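Local coordinates for Thg1-like uncharacterized protein (Bacillus thuringiensis, PDB 4KGM) that probably transfers nucleotides to tRNA ends in the manner of tRNA(His) guanylyltransferases, binding ATP and magnesium ions in a polymerase palm-like catalytic domain, at residues A[68-73]-A[77-82]; A[56-61]-A[200-205]; A[22-27]-A[138-143]. All coordinates share one frame; numbering follows the deposited sequence.

Interaction 1: residues A[68-73]-A[77-82]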
ATOM      1  N   LYS A  68       2.943 -13.706 -21.019  1.00 27.12           N
ATOM      2  CA  LYS A  68       3.105 -15.109 -21.378  1.00 34.61           C
ATOM      3  C   LYS A  68       1.800 -15.739 -21.850  1.00 34.88           C
ATOM      4  O   LYS A  68       1.791 -16.547 -22.777  1.00 36.16           O
ATOM      5  CB  LYS A  68       3.665 -15.896 -20.193  1.00 34.28           C
ATOM      6  CG  LYS A  68       5.086 -15.511 -19.816  1.00 31.20           C
ATOM      7  CD  LYS A  68       6.068 -15.921 -20.899  1.00 32.29           C
ATOM      8  CE  LYS A  68       7.466 -15.402 -20.605  1.00 33.93           C
ATOM      9  NZ  LYS A  68       7.541 -13.919 -20.721  1.00 40.08           N
ATOM     10  N   LEU A  69       0.698 -15.367 -21.209  1.00 30.44           N
ATOM     11  CA  LEU A  69      -0.595 -15.950 -21.538  1.00 35.05           C
ATOM     12  C   LEU A  69      -1.738 -14.986 -21.243  1.00 33.32           C
ATOM     13  O   LEU A  69      -1.705 -14.248 -20.259  1.00 32.09           O
ATOM     14  CB  LEU A  69      -0.792 -17.267 -20.775  1.00 31.40           C
ATOM     15  CG  LEU A  69      -2.021 -18.123 -21.097  1.00 35.08           C
ATOM     16  CD1 LEU A  69      -1.670 -19.598 -21.010  1.00 39.58           C
ATOM     17  CD2 LEU A  69      -3.177 -17.805 -20.158  1.00 38.03           C
ATOM     18  N   VAL A  70      -2.745 -14.999 -22.109  1.00 35.21           N
ATOM     19  CA  VAL A  70      -3.956 -14.222 -21.892  1.00 34.05           C
ATOM     20  C   VAL A  70      -5.159 -15.155 -21.907  1.00 34.11           C
ATOM     21  O   VAL A  70      -5.229 -16.069 -22.723  1.00 40.01           O
ATOM     22  CB  VAL A  70      -4.139 -13.151 -22.977  1.00 35.55           C
ATOM     23  CG1 VAL A  70      -5.331 -12.267 -22.649  1.00 24.72           C
ATOM     24  CG2 VAL A  70      -2.873 -12.314 -23.120  1.00 33.30           C
ATOM     25  N   TYR A  71      -6.101 -14.931 -20.997  1.00 32.17           N
ATOM     26  CA  TYR A  71      -7.314 -15.738 -20.947  1.00 36.07           C
ATOM     27  C   TYR A  71      -8.567 -14.875 -21.042  1.00 39.56           C
ATOM     28  O   TYR A  71      -8.749 -13.944 -20.256  1.00 38.22           O
ATOM     29  CB  TYR A  71      -7.352 -16.574 -19.667  1.00 35.77           C
ATOM     30  CG  TYR A  71      -8.661 -17.301 -19.459  1.00 42.44           C
ATOM     31  CD1 TYR A  71      -8.949 -18.466 -20.160  1.00 40.73           C
ATOM     32  CD2 TYR A  71      -9.608 -16.824 -18.563  1.00 41.05           C
ATOM     33  CE1 TYR A  71     -10.145 -19.134 -19.975  1.00 40.50           C
ATOM     34  CE2 TYR A  71     -10.806 -17.484 -18.371  1.00 39.09           C
ATOM     35  CZ  TYR A  71     -11.069 -18.640 -19.080  1.00 42.07           C
ATOM     36  OH  TYR A  71     -12.261 -19.301 -18.890  1.00 38.71           O
ATOM     37  N   HIS A  72      -9.431 -15.188 -22.003  1.00 36.27           N
ATOM     38  CA  HIS A  72     -10.684 -14.455 -22.153  1.00 33.47           C
ATOM     39  C   HIS A  72     -11.910 -15.268 -21.756  1.00 37.73           C
ATOM     40  O   HIS A  72     -11.983 -16.474 -21.994  1.00 40.55           O
ATOM     41  CB  HIS A  72     -10.867 -13.937 -23.580  1.00 33.96           C
ATOM     42  CG  HIS A  72     -12.226 -13.357 -23.828  1.00 43.12           C
ATOM     43  ND1 HIS A  72     -13.205 -14.025 -24.532  1.00 40.21           N
ATOM     44  CD2 HIS A  72     -12.780 -12.186 -23.434  1.00 38.94           C
ATOM     45  CE1 HIS A  72     -14.296 -13.283 -24.578  1.00 40.81           C
ATOM     46  NE2 HIS A  72     -14.066 -12.162 -23.918  1.00 39.49           N
ATOM     47  N   GLN A  73     -12.869 -14.579 -21.152  1.00 33.43           N
ATOM     48  CA  GLN A  73     -14.169 -15.142 -20.824  1.00 35.49           C
ATOM     49  C   GLN A  73     -15.128 -13.992 -20.538  1.00 35.93           C
ATOM     50  O   GLN A  73     -14.786 -13.069 -19.800  1.00 32.20           O
ATOM     51  CB  GLN A  73     -14.067 -16.072 -19.615  1.00 36.68           C
ATOM     52  CG  GLN A  73     -15.355 -16.199 -18.827  1.00 38.46           C
ATOM     53  CD  GLN A  73     -15.336 -15.386 -17.550  1.00 36.83           C
ATOM     54  OE1 GLN A  73     -16.153 -14.486 -17.360  1.00 39.26           O
ATOM     55  NE2 GLN A  73     -14.403 -15.706 -16.660  1.00 39.32           N
ATOM     56  N   ILE A  77     -10.653 -10.022 -19.062  1.00 30.98           N
ATOM     57  CA  ILE A  77      -9.396 -10.437 -19.671  1.00 33.62           C
ATOM     58  C   ILE A  77      -8.301 -10.561 -18.613  1.00 35.97           C
ATOM     59  O   ILE A  77      -7.899  -9.567 -18.008  1.00 33.95           O
ATOM     60  CB  ILE A  77      -8.932  -9.435 -20.747  1.00 33.47           C
ATOM     61  CG1 ILE A  77      -9.929  -9.386 -21.906  1.00 35.34           C
ATOM     62  CG2 ILE A  77      -7.552  -9.801 -21.258  1.00 24.04           C
ATOM     63  CD1 ILE A  77      -9.513  -8.454 -23.022  1.00 27.14           C
ATOM     64  N   SER A  78      -7.829 -11.783 -18.389  1.00 30.19           N
ATOM     65  CA  SER A  78      -6.739 -12.020 -17.450  1.00 26.61           C
ATOM     66  C   SER A  78      -5.425 -12.205 -18.196  1.00 30.65           C
ATOM     67  O   SER A  78      -5.364 -12.923 -19.192  1.00 30.42           O
ATOM     68  CB  SER A  78      -7.023 -13.242 -16.575  1.00 24.95           C
ATOM     69  OG  SER A  78      -8.069 -12.984 -15.656  1.00 31.61           O
ATOM     70  N   ILE A  79      -4.374 -11.553 -17.707  1.00 25.56           N
ATOM     71  CA  ILE A  79      -3.065 -11.626 -18.344  1.00 27.84           C
ATOM     72  C   ILE A  79      -1.993 -12.086 -17.361  1.00 31.16           C
ATOM     73  O   ILE A  79      -1.835 -11.502 -16.286  1.00 28.02           O
ATOM     74  CB  ILE A  79      -2.655 -10.263 -18.927  1.00 26.64           C
ATOM     75  CG1 ILE A  79      -3.770  -9.713 -19.822  1.00 27.05           C
ATOM     76  CG2 ILE A  79      -1.342 -10.381 -19.690  1.00 24.67           C
ATOM     77  CD1 ILE A  79      -3.603  -8.255 -20.182  1.00 29.07           C
ATOM     78  N   LEU A  80      -1.266 -13.138 -17.728  1.00 27.07           N
ATOM     79  CA  LEU A  80      -0.156 -13.625 -16.915  1.00 25.71           C
ATOM     80  C   LEU A  80       1.153 -12.983 -17.348  1.00 25.55           C
ATOM     81  O   LEU A  80       1.588 -13.145 -18.490  1.00 24.81           O
ATOM     82  CB  LEU A  80      -0.036 -15.148 -17.005  1.00 25.97           C
ATOM     83  CG  LEU A  80       1.277 -15.735 -16.471  1.00 24.33           C
ATOM     84  CD1 LEU A  80       1.434 -15.472 -14.980  1.00 26.71           C
ATOM     85  CD2 LEU A  80       1.376 -17.220 -16.768  1.00 22.83           C
ATOM     86  N   ILE A  81       1.779 -12.257 -16.428  1.00 23.32           N
ATOM     87  CA  ILE A  81       3.056 -11.611 -16.702  1.00 24.65           C
ATOM     88  C   ILE A  81       4.150 -12.185 -15.808  1.00 23.79           C
ATOM     89  O   ILE A  81       3.978 -12.288 -14.592  1.00 25.76           O
ATOM     90  CB  ILE A  81       2.979 -10.091 -16.471  1.00 21.33           C
ATOM     91  CG1 ILE A  81       1.732  -9.508 -17.141  1.00 20.20           C
ATOM     92  CG2 ILE A  81       4.232  -9.410 -16.989  1.00 22.43           C
ATOM     93  CD1 ILE A  81       1.532  -8.036 -16.867  1.00 19.44           C
ATOM     94  N   THR A  82       5.266 -12.570 -16.414  1.00 19.72           N
ATOM     95  CA  THR A  82       6.423 -13.033 -15.658  1.00 33.16           C
ATOM     96  C   THR A  82       7.609 -12.118 -15.926  1.00 26.79           C
ATOM     97  O   THR A  82       7.780 -11.627 -17.041  1.00 25.00           O
ATOM     98  CB  THR A  82       6.810 -14.483 -16.014  1.00 31.52           C
ATOM     99  OG1 THR A  82       7.239 -14.547 -17.379  1.00 30.31           O
ATOM    100  CG2 THR A  82       5.631 -15.420 -15.803  1.00 22.68           C
TER
HETATM  101  O   HOH W   1     -10.125 -13.812 -17.254  1.00 32.28           O
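Val70 and Ile77 meet through their methyl branches, CG1 of Val70 lying 3.6 Å from CG2 of Ile77 with the two side chains set obliquely. The valine's chi1 of -174° turns CG1 toward the facing strand, where it also approaches Ile79 CG1 at 4.1 Å. Next in line, Ile77 CG1 comes to the edge of the His72 imidazole, near its plane; the ring itself stacks on Phe53. At the far end Lys68 runs across Thr82 at about a right angle. Its chi1 of -67° sets CG beside the hydroxyl, and the bend at chi2 turns the chain so that CE also lies near it (Lys68 CE to Thr82 OG1 3.3 Å). Asp85 holds both ends, with a salt bridge to Lys68 NZ and a hydrogen bond to Thr82 OG1. Behind the side chains is an antiparallel ladder, 168° between strand directions, with four nearly straight backbone hydrogen bonds, such as Leu80 N to Leu69 O at 2.8 Å. Water 1 lies 2.7 Å from Ser78 OG, which also bonds Tyr143 OH. The turn of this hairpin carries Asp75, a ligand of both magnesium ions. Val70, His72, Ile77 and Ile79 face helix 47-63, Leu69, Tyr71 and Leu80 lie on the side of helices 140-160 and 231-237, and strands 25-31 and 200-206 extend the sheet beyond the hairpin.

Interaction 2: residues A[56-61]-A[200-205]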
ATOM      1  N   THR A  56      -8.389  -7.844 -29.037  1.00 39.53           N
ATOM      2  CA  THR A  56      -7.918  -7.039 -27.921  1.00 38.01           C
ATOM      3  C   THR A  56      -6.863  -7.817 -27.142  1.00 39.99           C
ATOM      4  O   THR A  56      -5.814  -7.278 -26.786  1.00 32.16           O
ATOM      5  CB  THR A  56      -9.075  -6.648 -26.984  1.00 34.88           C
ATOM      6  OG1 THR A  56     -10.028  -5.858 -27.705  1.00 34.97           O
ATOM      7  CG2 THR A  56      -8.561  -5.849 -25.799  1.00 33.29           C
ATOM      8  N   CYS A  57      -7.147  -9.092 -26.900  1.00 37.04           N
ATOM      9  CA  CYS A  57      -6.228  -9.973 -26.188  1.00 36.21           C
ATOM     10  C   CYS A  57      -4.876 -10.087 -26.883  1.00 33.91           C
ATOM     11  O   CYS A  57      -3.842 -10.169 -26.226  1.00 36.99           O
ATOM     12  CB  CYS A  57      -6.840 -11.362 -26.023  1.00 30.44           C
ATOM     13  SG  CYS A  57      -8.177 -11.449 -24.821  1.00 36.45           S
ATOM     14  N   LYS A  58      -4.893 -10.101 -28.211  1.00 34.40           N
ATOM     15  CA  LYS A  58      -3.657 -10.146 -28.982  1.00 37.88           C
ATOM     16  C   LYS A  58      -2.887  -8.848 -28.797  1.00 36.27           C
ATOM     17  O   LYS A  58      -1.690  -8.857 -28.516  1.00 36.50           O
ATOM     18  CB  LYS A  58      -3.949 -10.364 -30.468  1.00 40.74           C
ATOM     19  CG  LYS A  58      -4.560 -11.716 -30.810  1.00 43.98           C
ATOM     20  CD  LYS A  58      -4.769 -11.845 -32.312  1.00 46.83           C
ATOM     21  CE  LYS A  58      -5.331 -13.204 -32.691  1.00 48.15           C
ATOM     22  NZ  LYS A  58      -5.462 -13.348 -34.169  1.00 49.37           N
ATOM     23  N   TYR A  59      -3.596  -7.734 -28.952  1.00 33.41           N
ATOM     24  CA  TYR A  59      -3.018  -6.400 -28.829  1.00 32.52           C
ATOM     25  C   TYR A  59      -2.350  -6.193 -27.471  1.00 34.83           C
ATOM     26  O   TYR A  59      -1.313  -5.538 -27.374  1.00 29.03           O
ATOM     27  CB  TYR A  59      -4.108  -5.349 -29.051  1.00 27.37           C
ATOM     28  CG  TYR A  59      -3.628  -3.915 -29.030  1.00 28.13           C
ATOM     29  CD1 TYR A  59      -2.845  -3.407 -30.059  1.00 21.88           C
ATOM     30  CD2 TYR A  59      -3.979  -3.062 -27.991  1.00 26.91           C
ATOM     31  CE1 TYR A  59      -2.415  -2.094 -30.046  1.00 24.20           C
ATOM     32  CE2 TYR A  59      -3.553  -1.746 -27.970  1.00 22.78           C
ATOM     33  CZ  TYR A  59      -2.772  -1.267 -29.000  1.00 25.02           C
ATOM     34  OH  TYR A  59      -2.348   0.042 -28.982  1.00 31.98           O
ATOM     35  N   LEU A  60      -2.950  -6.762 -26.429  1.00 30.95           N
ATOM     36  CA  LEU A  60      -2.412  -6.657 -25.078  1.00 33.02           C
ATOM     37  C   LEU A  60      -1.115  -7.446 -24.935  1.00 35.11           C
ATOM     38  O   LEU A  60      -0.114  -6.931 -24.437  1.00 30.19           O
ATOM     39  CB  LEU A  60      -3.438  -7.147 -24.053  1.00 30.48           C
ATOM     40  CG  LEU A  60      -4.639  -6.235 -23.800  1.00 30.74           C
ATOM     41  CD1 LEU A  60      -5.716  -6.969 -23.019  1.00 31.62           C
ATOM     42  CD2 LEU A  60      -4.206  -4.981 -23.059  1.00 27.08           C
ATOM     43  N   ALA A  61      -1.140  -8.698 -25.381  1.00 29.62           N
ATOM     44  CA  ALA A  61       0.012  -9.581 -25.260  1.00 27.04           C
ATOM     45  C   ALA A  61       1.202  -9.077 -26.069  1.00 32.83           C
ATOM     46  O   ALA A  61       2.353  -9.297 -25.695  1.00 33.08           O
ATOM     47  CB  ALA A  61      -0.360 -10.993 -25.682  1.00 32.58           C
ATOM     48  N   ILE A 200     -11.410 -19.181 -23.707  1.00 47.41           N
ATOM     49  CA  ILE A 200     -10.193 -19.619 -24.386  1.00 44.94           C
ATOM     50  C   ILE A 200      -8.967 -18.808 -23.979  1.00 46.03           C
ATOM     51  O   ILE A 200      -9.081 -17.773 -23.321  1.00 41.40           O
ATOM     52  CB  ILE A 200     -10.343 -19.580 -25.924  1.00 45.94           C
ATOM     53  CG1 ILE A 200     -11.126 -18.339 -26.363  1.00 47.78           C
ATOM     54  CG2 ILE A 200     -11.026 -20.842 -26.426  1.00 53.86           C
ATOM     55  CD1 ILE A 200     -10.294 -17.076 -26.465  1.00 43.29           C
ATOM     56  N   CYS A 201      -7.796 -19.287 -24.384  1.00 46.97           N
ATOM     57  CA  CYS A 201      -6.545 -18.594 -24.104  1.00 39.58           C
ATOM     58  C   CYS A 201      -5.914 -18.034 -25.373  1.00 44.45           C
ATOM     59  O   CYS A 201      -6.256 -18.440 -26.484  1.00 50.15           O
ATOM     60  CB  CYS A 201      -5.553 -19.527 -23.406  1.00 35.67           C
ATOM     61  SG  CYS A 201      -5.868 -19.784 -21.652  1.00 37.48           S
ATOM     62  N   ILE A 202      -4.994 -17.093 -25.190  1.00 38.52           N
ATOM     63  CA  ILE A 202      -4.214 -16.540 -26.289  1.00 43.07           C
ATOM     64  C   ILE A 202      -2.740 -16.799 -26.013  1.00 41.99           C
ATOM     65  O   ILE A 202      -2.184 -16.278 -25.047  1.00 41.93           O
ATOM     66  CB  ILE A 202      -4.430 -15.026 -26.427  1.00 38.17           C
ATOM     67  CG1 ILE A 202      -5.925 -14.702 -26.432  1.00 39.78           C
ATOM     68  CG2 ILE A 202      -3.746 -14.502 -27.678  1.00 38.38           C
ATOM     69  CD1 ILE A 202      -6.686 -15.335 -27.564  1.00 45.28           C
ATOM     70  N   ILE A 203      -2.113 -17.612 -26.857  1.00 43.76           N
ATOM     71  CA  ILE A 203      -0.723 -18.004 -26.658  1.00 38.65           C
ATOM     72  C   ILE A 203       0.109 -17.686 -27.895  1.00 43.12           C
ATOM     73  O   ILE A 203      -0.388 -17.754 -29.018  1.00 45.06           O
ATOM     74  CB  ILE A 203      -0.609 -19.515 -26.331  1.00 39.87           C
ATOM     75  CG1 ILE A 203      -1.410 -19.852 -25.073  1.00 50.20           C
ATOM     76  CG2 ILE A 203       0.843 -19.936 -26.139  1.00 49.07           C
ATOM     77  CD1 ILE A 203      -1.095 -21.217 -24.507  1.00 49.41           C
ATOM     78  N   LYS A 204       1.369 -17.321 -27.683  1.00 43.63           N
ATOM     79  CA  LYS A 204       2.305 -17.137 -28.781  1.00 51.11           C
ATOM     80  C   LYS A 204       2.556 -18.468 -29.480  1.00 56.20           C
ATOM     81  O   LYS A 204       2.980 -19.439 -28.854  1.00 62.95           O
ATOM     82  CB  LYS A 204       3.624 -16.557 -28.270  1.00 45.74           C
ATOM     83  CG  LYS A 204       4.690 -16.406 -29.343  1.00 51.28           C
ATOM     84  CD  LYS A 204       5.965 -15.799 -28.779  1.00 54.50           C
ATOM     85  CE  LYS A 204       5.712 -14.411 -28.214  1.00 46.14           C
ATOM     86  NZ  LYS A 204       6.949 -13.812 -27.644  1.00 54.93           N
ATOM     87  N   GLU A 205       2.280 -18.512 -30.780  1.00 50.37           N
ATOM     88  CA  GLU A 205       2.500 -19.718 -31.566  1.00 50.64           C
ATOM     89  C   GLU A 205       3.678 -19.525 -32.513  1.00 57.11           C
ATOM     90  O   GLU A 205       3.848 -18.452 -33.093  1.00 57.75           O
ATOM     91  CB  GLU A 205       1.242 -20.084 -32.355  1.00 52.33           C
TER
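Cys57 and Ile202 carry this contact almost alone, and apolar packing is its whole substance. CB of Cys57 presses on CG1 of Ile202 at 3.5 Å, while the thiol leads off to one side: a chi1 of -72° sets SG anti to the carbonyl carbon, and SG stays 4.3 Å from that same Ile202 CG1. The methylene rather than the sulfur therefore makes the close touch. The other branch of the isoleucine, CG2, lies 4.3 Å from Lys58 CG, a looser meeting with the apolar root of a lysine whose extended chain carries its amine away to a long, weak ion pair with Glu55 OE2.

Hydrogen bonding belongs to each element separately. Within the helix, Leu60 N bonds Thr56 O at 2.9 Å and Ala61 N bonds Cys57 O at 3.2 Å, pairing these N-H and C=O groups along the helix. On the strand, Ile202 bonds through its backbone to Val70, which also touches Cys57 and Ala61 with its side chain. Ile202 thus occupies a hydrophobic layer shared with Val70 and Val219. Farther round the helix, Tyr59 packs on Leu125 of the second subunit. The arrangement is a helix lying on one face of an antiparallel sheet, the alpha/beta layering on which the polymerase palm-like domain is built.

Interaction 3: residues A[22-27]-A[138-143]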
ATOM      1  N   ARG A  22      10.430 -10.387  -9.583  1.00 22.87           N
ATOM      2  CA  ARG A  22      10.783 -11.801  -9.704  1.00 24.55           C
ATOM      3  C   ARG A  22       9.707 -12.763  -9.204  1.00 25.12           C
ATOM      4  O   ARG A  22      10.013 -13.768  -8.563  1.00 24.76           O
ATOM      5  CB  ARG A  22      12.126 -12.095  -9.027  1.00 29.71           C
ATOM      6  CG  ARG A  22      13.317 -11.464  -9.732  1.00 26.26           C
ATOM      7  CD  ARG A  22      14.629 -12.042  -9.230  1.00 32.21           C
ATOM      8  NE  ARG A  22      14.724 -13.477  -9.483  1.00 37.49           N
ATOM      9  CZ  ARG A  22      15.125 -14.006 -10.634  1.00 37.11           C
ATOM     10  NH1 ARG A  22      15.467 -13.218 -11.644  1.00 36.91           N
ATOM     11  NH2 ARG A  22      15.181 -15.323 -10.780  1.00 41.21           N
ATOM     12  N   MET A  23       8.452 -12.449  -9.504  1.00 20.79           N
ATOM     13  CA  MET A  23       7.343 -13.347  -9.207  1.00 24.72           C
ATOM     14  C   MET A  23       6.168 -13.085 -10.152  1.00 26.08           C
ATOM     15  O   MET A  23       6.014 -11.969 -10.651  1.00 25.09           O
ATOM     16  CB  MET A  23       6.926 -13.242  -7.732  1.00 28.22           C
ATOM     17  CG  MET A  23       6.413 -11.888  -7.295  1.00 24.93           C
ATOM     18  SD  MET A  23       5.939 -11.911  -5.551  1.00 25.51           S
ATOM     19  CE  MET A  23       7.504 -12.329  -4.785  1.00 19.92           C
ATOM     20  N   PRO A  24       5.352 -14.121 -10.421  1.00 28.74           N
ATOM     21  CA  PRO A  24       4.230 -14.028 -11.363  1.00 22.53           C
ATOM     22  C   PRO A  24       3.301 -12.849 -11.092  1.00 21.14           C
ATOM     23  O   PRO A  24       2.905 -12.620  -9.949  1.00 23.02           O
ATOM     24  CB  PRO A  24       3.477 -15.339 -11.131  1.00 24.01           C
ATOM     25  CG  PRO A  24       4.526 -16.293 -10.700  1.00 28.75           C
ATOM     26  CD  PRO A  24       5.502 -15.488  -9.886  1.00 28.49           C
ATOM     27  N   VAL A  25       2.968 -12.110 -12.147  1.00 20.64           N
ATOM     28  CA  VAL A  25       2.017 -11.006 -12.056  1.00 20.32           C
ATOM     29  C   VAL A  25       0.764 -11.309 -12.877  1.00 22.69           C
ATOM     30  O   VAL A  25       0.854 -11.748 -14.023  1.00 22.82           O
ATOM     31  CB  VAL A  25       2.642  -9.680 -12.545  1.00 22.14           C
ATOM     32  CG1 VAL A  25       1.569  -8.620 -12.748  1.00 18.50           C
ATOM     33  CG2 VAL A  25       3.697  -9.196 -11.562  1.00 23.70           C
ATOM     34  N   ILE A  26      -0.400 -11.083 -12.278  1.00 20.59           N
ATOM     35  CA  ILE A  26      -1.667 -11.263 -12.971  1.00 20.38           C
ATOM     36  C   ILE A  26      -2.398  -9.932 -13.119  1.00 25.12           C
ATOM     37  O   ILE A  26      -2.574  -9.199 -12.144  1.00 22.17           O
ATOM     38  CB  ILE A  26      -2.581 -12.255 -12.226  1.00 22.93           C
ATOM     39  CG1 ILE A  26      -1.970 -13.657 -12.240  1.00 18.62           C
ATOM     40  CG2 ILE A  26      -3.965 -12.279 -12.854  1.00 24.54           C
ATOM     41  CD1 ILE A  26      -1.900 -14.272 -13.615  1.00 26.32           C
ATOM     42  N   VAL A  27      -2.816  -9.626 -14.344  1.00 27.24           N
ATOM     43  CA  VAL A  27      -3.618  -8.438 -14.611  1.00 21.32           C
ATOM     44  C   VAL A  27      -4.988  -8.837 -15.150  1.00 25.33           C
ATOM     45  O   VAL A  27      -5.081  -9.549 -16.150  1.00 24.66           O
ATOM     46  CB  VAL A  27      -2.941  -7.522 -15.643  1.00 24.73           C
ATOM     47  CG1 VAL A  27      -3.824  -6.316 -15.938  1.00 27.78           C
ATOM     48  CG2 VAL A  27      -1.573  -7.080 -15.148  1.00 28.16           C
ATOM     49  N   ASP A 138       2.981 -21.726  -7.474  1.00 35.66           N
ATOM     50  CA  ASP A 138       2.075 -22.866  -7.370  1.00 37.56           C
ATOM     51  C   ASP A 138       0.614 -22.448  -7.191  1.00 38.49           C
ATOM     52  O   ASP A 138      -0.204 -23.217  -6.685  1.00 34.26           O
ATOM     53  CB  ASP A 138       2.512 -23.830  -6.258  1.00 35.83           C
ATOM     54  CG  ASP A 138       2.494 -23.196  -4.874  1.00 37.34           C
ATOM     55  OD1 ASP A 138       2.944 -23.862  -3.918  1.00 42.51           O
ATOM     56  OD2 ASP A 138       2.046 -22.038  -4.730  1.00 36.76           O
ATOM     57  N   GLU A 139       0.298 -21.225  -7.604  1.00 33.28           N
ATOM     58  CA  GLU A 139      -1.070 -20.729  -7.536  1.00 34.46           C
ATOM     59  C   GLU A 139      -1.515 -20.124  -8.863  1.00 30.27           C
ATOM     60  O   GLU A 139      -2.671 -19.729  -9.015  1.00 32.25           O
ATOM     61  CB  GLU A 139      -1.225 -19.707  -6.406  1.00 31.65           C
ATOM     62  CG  GLU A 139      -1.201 -20.305  -5.003  1.00 29.73           C
ATOM     63  CD  GLU A 139      -2.545 -20.860  -4.569  1.00 32.39           C
ATOM     64  OE1 GLU A 139      -3.245 -21.469  -5.405  1.00 38.45           O
ATOM     65  OE2 GLU A 139      -2.906 -20.680  -3.387  1.00 31.54           O
ATOM     66  N   VAL A 140      -0.596 -20.059  -9.821  1.00 27.29           N
ATOM     67  CA  VAL A 140      -0.899 -19.481 -11.125  1.00 32.09           C
ATOM     68  C   VAL A 140      -1.885 -20.351 -11.897  1.00 35.50           C
ATOM     69  O   VAL A 140      -2.878 -19.855 -12.427  1.00 31.66           O
ATOM     70  CB  VAL A 140       0.371 -19.270 -11.967  1.00 31.11           C
ATOM     71  CG1 VAL A 140       0.021 -18.622 -13.301  1.00 27.87           C
ATOM     72  CG2 VAL A 140       1.374 -18.420 -11.205  1.00 25.99           C
ATOM     73  N   ALA A 141      -1.607 -21.651 -11.955  1.00 39.00           N
ATOM     74  CA  ALA A 141      -2.524 -22.596 -12.579  1.00 37.86           C
ATOM     75  C   ALA A 141      -3.870 -22.536 -11.874  1.00 36.44           C
ATOM     76  O   ALA A 141      -4.915 -22.460 -12.517  1.00 39.67           O
ATOM     77  CB  ALA A 141      -1.959 -24.004 -12.529  1.00 39.22           C
ATOM     78  N   ASN A 142      -3.832 -22.548 -10.546  1.00 33.23           N
ATOM     79  CA  ASN A 142      -5.042 -22.442  -9.739  1.00 33.98           C
ATOM     80  C   ASN A 142      -5.838 -21.163 -10.005  1.00 35.71           C
ATOM     81  O   ASN A 142      -7.050 -21.130  -9.793  1.00 39.73           O
ATOM     82  CB  ASN A 142      -4.711 -22.561  -8.248  1.00 35.77           C
ATOM     83  CG  ASN A 142      -4.342 -23.976  -7.841  1.00 37.26           C
ATOM     84  OD1 ASN A 142      -3.213 -24.241  -7.433  1.00 43.82           O
ATOM     85  ND2 ASN A 142      -5.298 -24.890  -7.944  1.00 44.62           N
ATOM     86  N   TYR A 143      -5.164 -20.115 -10.468  1.00 37.73           N
ATOM     87  CA  TYR A 143      -5.853 -18.873 -10.805  1.00 36.67           C
ATOM     88  C   TYR A 143      -6.741 -19.046 -12.032  1.00 34.54           C
ATOM     89  O   TYR A 143      -7.915 -18.674 -12.017  1.00 31.65           O
ATOM     90  CB  TYR A 143      -4.869 -17.722 -11.049  1.00 26.43           C
ATOM     91  CG  TYR A 143      -5.553 -16.488 -11.600  1.00 22.98           C
ATOM     92  CD1 TYR A 143      -6.245 -15.624 -10.763  1.00 20.19           C
ATOM     93  CD2 TYR A 143      -5.527 -16.203 -12.960  1.00 23.87           C
ATOM     94  CE1 TYR A 143      -6.883 -14.505 -11.262  1.00 19.44           C
ATOM     95  CE2 TYR A 143      -6.163 -15.088 -13.466  1.00 20.88           C
ATOM     96  CZ  TYR A 143      -6.839 -14.244 -12.613  1.00 20.91           C
ATOM     97  OH  TYR A 143      -7.473 -13.129 -13.115  1.00 29.06           O
TER
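Ile26 meets Tyr143 because the torsions of both side chains steer them together: a chi1 of -66° leaves CG2 of Ile26 anti to its backbone N, and a chi1 of 171° swings the tyrosine ring down from the helix toward the strand. The setting is the palm-like sheet, with the first turn of helix 140-160 laid over strand 25-31. CG2 sits over a face of the phenol in a CH-pi contact, 3.9 Å from the centroid of the Tyr143 ring and 28° off the ring normal. It is displaced toward the hydroxyl end, with Tyr143 CZ 3.5 Å from Ile26 CG2. The phenol oxygen is itself gripped by hydrogen bonds from outside the two segments, to Arg28 NH1 and to Ser78, which would limit the swing of the ring beneath the isoleucine.

One turn earlier in the helix, Val140 meets the loop that leads into the strand. Its CG2 leans against the pyrrolidine of Pro24, 3.7 Å from CB and 3.8 Å from CG, so that the same methyl touches two carbons of the ring. The helix begins just after Glu139, at the N-cap position, whose carboxylate forms a salt bridge with Arg7 of the second subunit. Arg22 pairs in a salt bridge with Asp138 of the third subunit, and Asp138 likewise with Arg22 of that subunit, placing this buried contact beside a subunit interface. On the strand side the last touch is a loose one, Ile26 CD1 reaching Tyr143 CD2 at 4.2 Å.

From the N terminus the chain lays down 22-27 and then 56-61, leaving both open while the hairpin of interaction 1 closes the first and shortest loop, three residues long. The segment 138-143 next returns to 22-27 and closes interaction 3; 200-205 comes back to 56-61 last and closes interaction 2. Interaction 1 is thus nested inside both longer loops, whereas interactions 2 and 3 cross. The hairpin lies at the middle of the sheet, backbone-bonded to strand 25-31 on one flank and to strand 200-206 on the other. Interactions 2 and 3, centres about 17 Å apart, do not touch: they fasten helices 47-63 and 140-160 to opposite faces of that sheet.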